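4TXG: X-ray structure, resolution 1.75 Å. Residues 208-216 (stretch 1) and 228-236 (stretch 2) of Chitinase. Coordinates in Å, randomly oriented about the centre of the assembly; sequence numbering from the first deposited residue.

Stretch 1, residues 208-216: NPATDMSWP
Stretch 2 228-236: PYKGHFNLL

Residues 208-216 form an irregular loop that receives the start of a helix in residues 228-236; the helix runs to Leu 236 and beyond, and the closest CA pair is Thr 211 to Gly 231, 4.2 Å apart. Asn 208 (phi/psi -65/142, chi1 p) does not touch the second stretch but shapes the loop: its OD1 accepts from Thr 211 N (2.9 Å), its ND2 donates to Thr 211 OG1 (3.0 Å), and its O accepts from Asp 212 N (2.8 Å). Pro 209 (-71/-26) and Ala 210 (-67/-45) then present successive carbonyls to the helix. Pro 209 O accepts from His 232 N (2.8 Å, 166°) and Ala 210 O from Phe 233 N (3.0 Å, 163°), occupying amides of the first helical turn. Ala 210 CB also lies over one face of the Phe 233 ring (chi1 m), 3.9 Å from its centroid.

Thr 211 (-134/-4, chi1 p) accepts at O from Lys 230 N (2.7 Å), while its CA makes a CH contact with Lys 230 O at 3.4 Å. Asp 212 (-140/55, chi1 t) forms a long salt bridge, OD1 to Lys 230 NZ, at 3.8 Å; the lysine is mtmt. Met 213, extended at -147/149, has its CA-to-CB bond pointing away (rotamer ttm), but accepts at O from Gly 231 N (2.8 Å, 137°). Gly 231 has phi/psi 67/-166, and an ideal CB there would fall 2.5 Å from both Pro 209 O and Ala 210 O.

Ser 214 (-141/166, chi1 p) reaches Lys 230 through one water, 2.9 Å from Ser 214 OG and 2.7 Å from Lys 230 NZ. Trp 215 (-132/75, chi1 m, chi2 -88°) sets its six-membered ring at 29° to the His 232 ring (chi1 m, chi2 -52°), slid apart with little overlap; Trp 215 CZ3 lies 4.2 Å from Leu 235 CD1.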

# COMPACT_ATOMS: atom_id res chain seq x y z
N ASN A 208 -3.50 -28.62 1.93
CA ASN A 208 -3.27 -27.17 1.86
C ASN A 208 -4.58 -26.41 2.16
O ASN A 208 -5.66 -26.85 1.79
CB ASN A 208 -2.69 -26.77 0.51
CG ASN A 208 -3.75 -26.58 -0.57
OD1 ASN A 208 -4.35 -25.51 -0.68
ND2 ASN A 208 -3.97 -27.62 -1.36
N PRO A 209 -4.47 -25.28 2.88
CA PRO A 209 -5.66 -24.57 3.36
C PRO A 209 -6.46 -23.88 2.25
O PRO A 209 -7.66 -23.70 2.41
CB PRO A 209 -5.10 -23.55 4.36
CG PRO A 209 -3.65 -23.36 3.94
CD PRO A 209 -3.22 -24.72 3.43
N ALA A 210 -5.81 -23.52 1.14
CA ALA A 210 -6.52 -22.83 0.06
C ALA A 210 -7.55 -23.73 -0.62
O ALA A 210 -8.66 -23.29 -0.89
CB ALA A 210 -5.53 -22.31 -0.99
N THR A 211 -7.16 -24.97 -0.91
CA THR A 211 -8.00 -25.83 -1.76
C THR A 211 -8.21 -27.25 -1.26
O THR A 211 -8.95 -28.01 -1.89
CB THR A 211 -7.42 -25.94 -3.19
OG1 THR A 211 -6.18 -26.66 -3.15
CG2 THR A 211 -7.19 -24.57 -3.80
N ASP A 212 -7.58 -27.63 -0.15
CA ASP A 212 -7.71 -29.03 0.30
C ASP A 212 -7.85 -29.14 1.81
O ASP A 212 -7.09 -29.86 2.47
CB ASP A 212 -6.50 -29.86 -0.16
CG ASP A 212 -6.75 -31.36 -0.02
OD1 ASP A 212 -7.93 -31.76 -0.09
OD2 ASP A 212 -5.78 -32.13 0.17
N MET A 213 -8.83 -28.45 2.35
CA MET A 213 -9.05 -28.45 3.79
C MET A 213 -10.54 -28.32 4.03
O MET A 213 -11.25 -27.72 3.23
CB MET A 213 -8.25 -27.32 4.46
CG MET A 213 -8.41 -27.24 5.97
SD MET A 213 -7.25 -26.07 6.70
CE MET A 213 -5.69 -26.94 6.53
N SER A 214 -11.03 -28.90 5.12
CA SER A 214 -12.43 -28.74 5.46
C SER A 214 -12.56 -28.58 6.97
O SER A 214 -11.61 -28.85 7.71
CB SER A 214 -13.27 -29.92 4.95
OG SER A 214 -12.93 -31.12 5.63
N TRP A 215 -13.73 -28.13 7.40
CA TRP A 215 -13.97 -27.84 8.81
C TRP A 215 -15.28 -28.47 9.26
O TRP A 215 -16.28 -27.78 9.43
CB TRP A 215 -13.99 -26.32 9.04
CG TRP A 215 -12.65 -25.67 8.80
CD1 TRP A 215 -11.65 -25.50 9.71
CD2 TRP A 215 -12.16 -25.12 7.56
NE1 TRP A 215 -10.58 -24.87 9.12
CE2 TRP A 215 -10.87 -24.63 7.81
CE3 TRP A 215 -12.70 -24.99 6.27
CZ2 TRP A 215 -10.10 -24.02 6.81
CZ3 TRP A 215 -11.93 -24.38 5.28
CH2 TRP A 215 -10.64 -23.91 5.56
N PRO A 216 -15.26 -29.80 9.45
CA PRO A 216 -16.45 -30.57 9.82
C PRO A 216 -17.08 -30.02 11.08
O PRO A 216 -16.36 -29.75 12.04
CB PRO A 216 -15.90 -31.98 10.07
CG PRO A 216 -14.62 -32.03 9.33
CD PRO A 216 -14.06 -30.65 9.39
N PRO A 228 -14.49 -27.94 -7.71
CA PRO A 228 -13.38 -28.91 -7.78
C PRO A 228 -12.20 -28.52 -6.89
O PRO A 228 -11.03 -28.76 -7.22
CB PRO A 228 -13.00 -28.87 -9.26
CG PRO A 228 -13.23 -27.43 -9.63
CD PRO A 228 -14.47 -27.00 -8.84
N TYR A 229 -12.53 -27.91 -5.76
CA TYR A 229 -11.56 -27.55 -4.74
C TYR A 229 -12.31 -27.40 -3.43
O TYR A 229 -13.51 -27.12 -3.42
CB TYR A 229 -10.83 -26.24 -5.07
CG TYR A 229 -11.71 -25.10 -5.54
CD1 TYR A 229 -11.99 -24.94 -6.90
CD2 TYR A 229 -12.23 -24.17 -4.64
CE1 TYR A 229 -12.78 -23.90 -7.35
CE2 TYR A 229 -13.03 -23.12 -5.08
CZ TYR A 229 -13.30 -22.99 -6.44
OH TYR A 229 -14.09 -21.95 -6.88
N LYS A 230 -11.60 -27.60 -2.32
CA LYS A 230 -12.17 -27.37 -1.01
C LYS A 230 -11.51 -26.13 -0.40
O LYS A 230 -11.26 -25.16 -1.11
CB LYS A 230 -11.99 -28.61 -0.12
CG LYS A 230 -12.77 -29.81 -0.64
CD LYS A 230 -12.74 -30.99 0.33
CE LYS A 230 -11.34 -31.55 0.47
NZ LYS A 230 -11.36 -32.86 1.20
N GLY A 231 -11.26 -26.15 0.90
CA GLY A 231 -10.48 -25.10 1.55
C GLY A 231 -11.12 -23.72 1.60
O GLY A 231 -12.32 -23.56 1.39
N HIS A 232 -10.29 -22.72 1.93
CA HIS A 232 -10.75 -21.33 1.96
C HIS A 232 -11.42 -20.92 0.65
O HIS A 232 -12.41 -20.19 0.65
CB HIS A 232 -9.59 -20.35 2.21
CG HIS A 232 -8.92 -20.50 3.55
ND1 HIS A 232 -9.60 -20.50 4.74
CD2 HIS A 232 -7.60 -20.59 3.86
CE1 HIS A 232 -8.73 -20.61 5.74
NE2 HIS A 232 -7.52 -20.65 5.23
N PHE A 233 -10.87 -21.38 -0.47
CA PHE A 233 -11.35 -20.92 -1.78
C PHE A 233 -12.79 -21.36 -2.04
O PHE A 233 -13.58 -20.64 -2.64
CB PHE A 233 -10.45 -21.43 -2.90
CG PHE A 233 -9.10 -20.72 -3.00
CD1 PHE A 233 -8.70 -19.79 -2.06
CD2 PHE A 233 -8.25 -21.00 -4.07
CE1 PHE A 233 -7.46 -19.15 -2.16
CE2 PHE A 233 -7.01 -20.37 -4.18
CZ PHE A 233 -6.63 -19.44 -3.23
N ASN A 234 -13.12 -22.58 -1.60
CA ASN A 234 -14.48 -23.08 -1.74
C ASN A 234 -15.48 -22.15 -1.02
O ASN A 234 -16.51 -21.75 -1.59
CB ASN A 234 -14.56 -24.51 -1.19
CG ASN A 234 -15.90 -25.18 -1.44
OD1 ASN A 234 -16.94 -24.73 -0.94
ND2 ASN A 234 -15.89 -26.27 -2.20
N LEU A 235 -15.16 -21.79 0.22
CA LEU A 235 -16.02 -20.88 0.97
C LEU A 235 -16.07 -19.48 0.33
O LEU A 235 -17.14 -18.88 0.27
CB LEU A 235 -15.55 -20.79 2.43
CG LEU A 235 -15.78 -22.09 3.23
CD1 LEU A 235 -15.30 -21.98 4.67
CD2 LEU A 235 -17.27 -22.45 3.20
N LEU A 236 -14.95 -18.97 -0.16
CA LEU A 236 -14.97 -17.66 -0.82
C LEU A 236 -15.93 -17.67 -2.01
O LEU A 236 -16.75 -16.76 -2.17
CB LEU A 236 -13.56 -17.26 -1.29
CG LEU A 236 -12.54 -16.92 -0.20
CD1 LEU A 236 -11.19 -16.62 -0.85
CD2 LEU A 236 -13.00 -15.75 0.64
O HOH W 1 -11.01 -32.33 3.82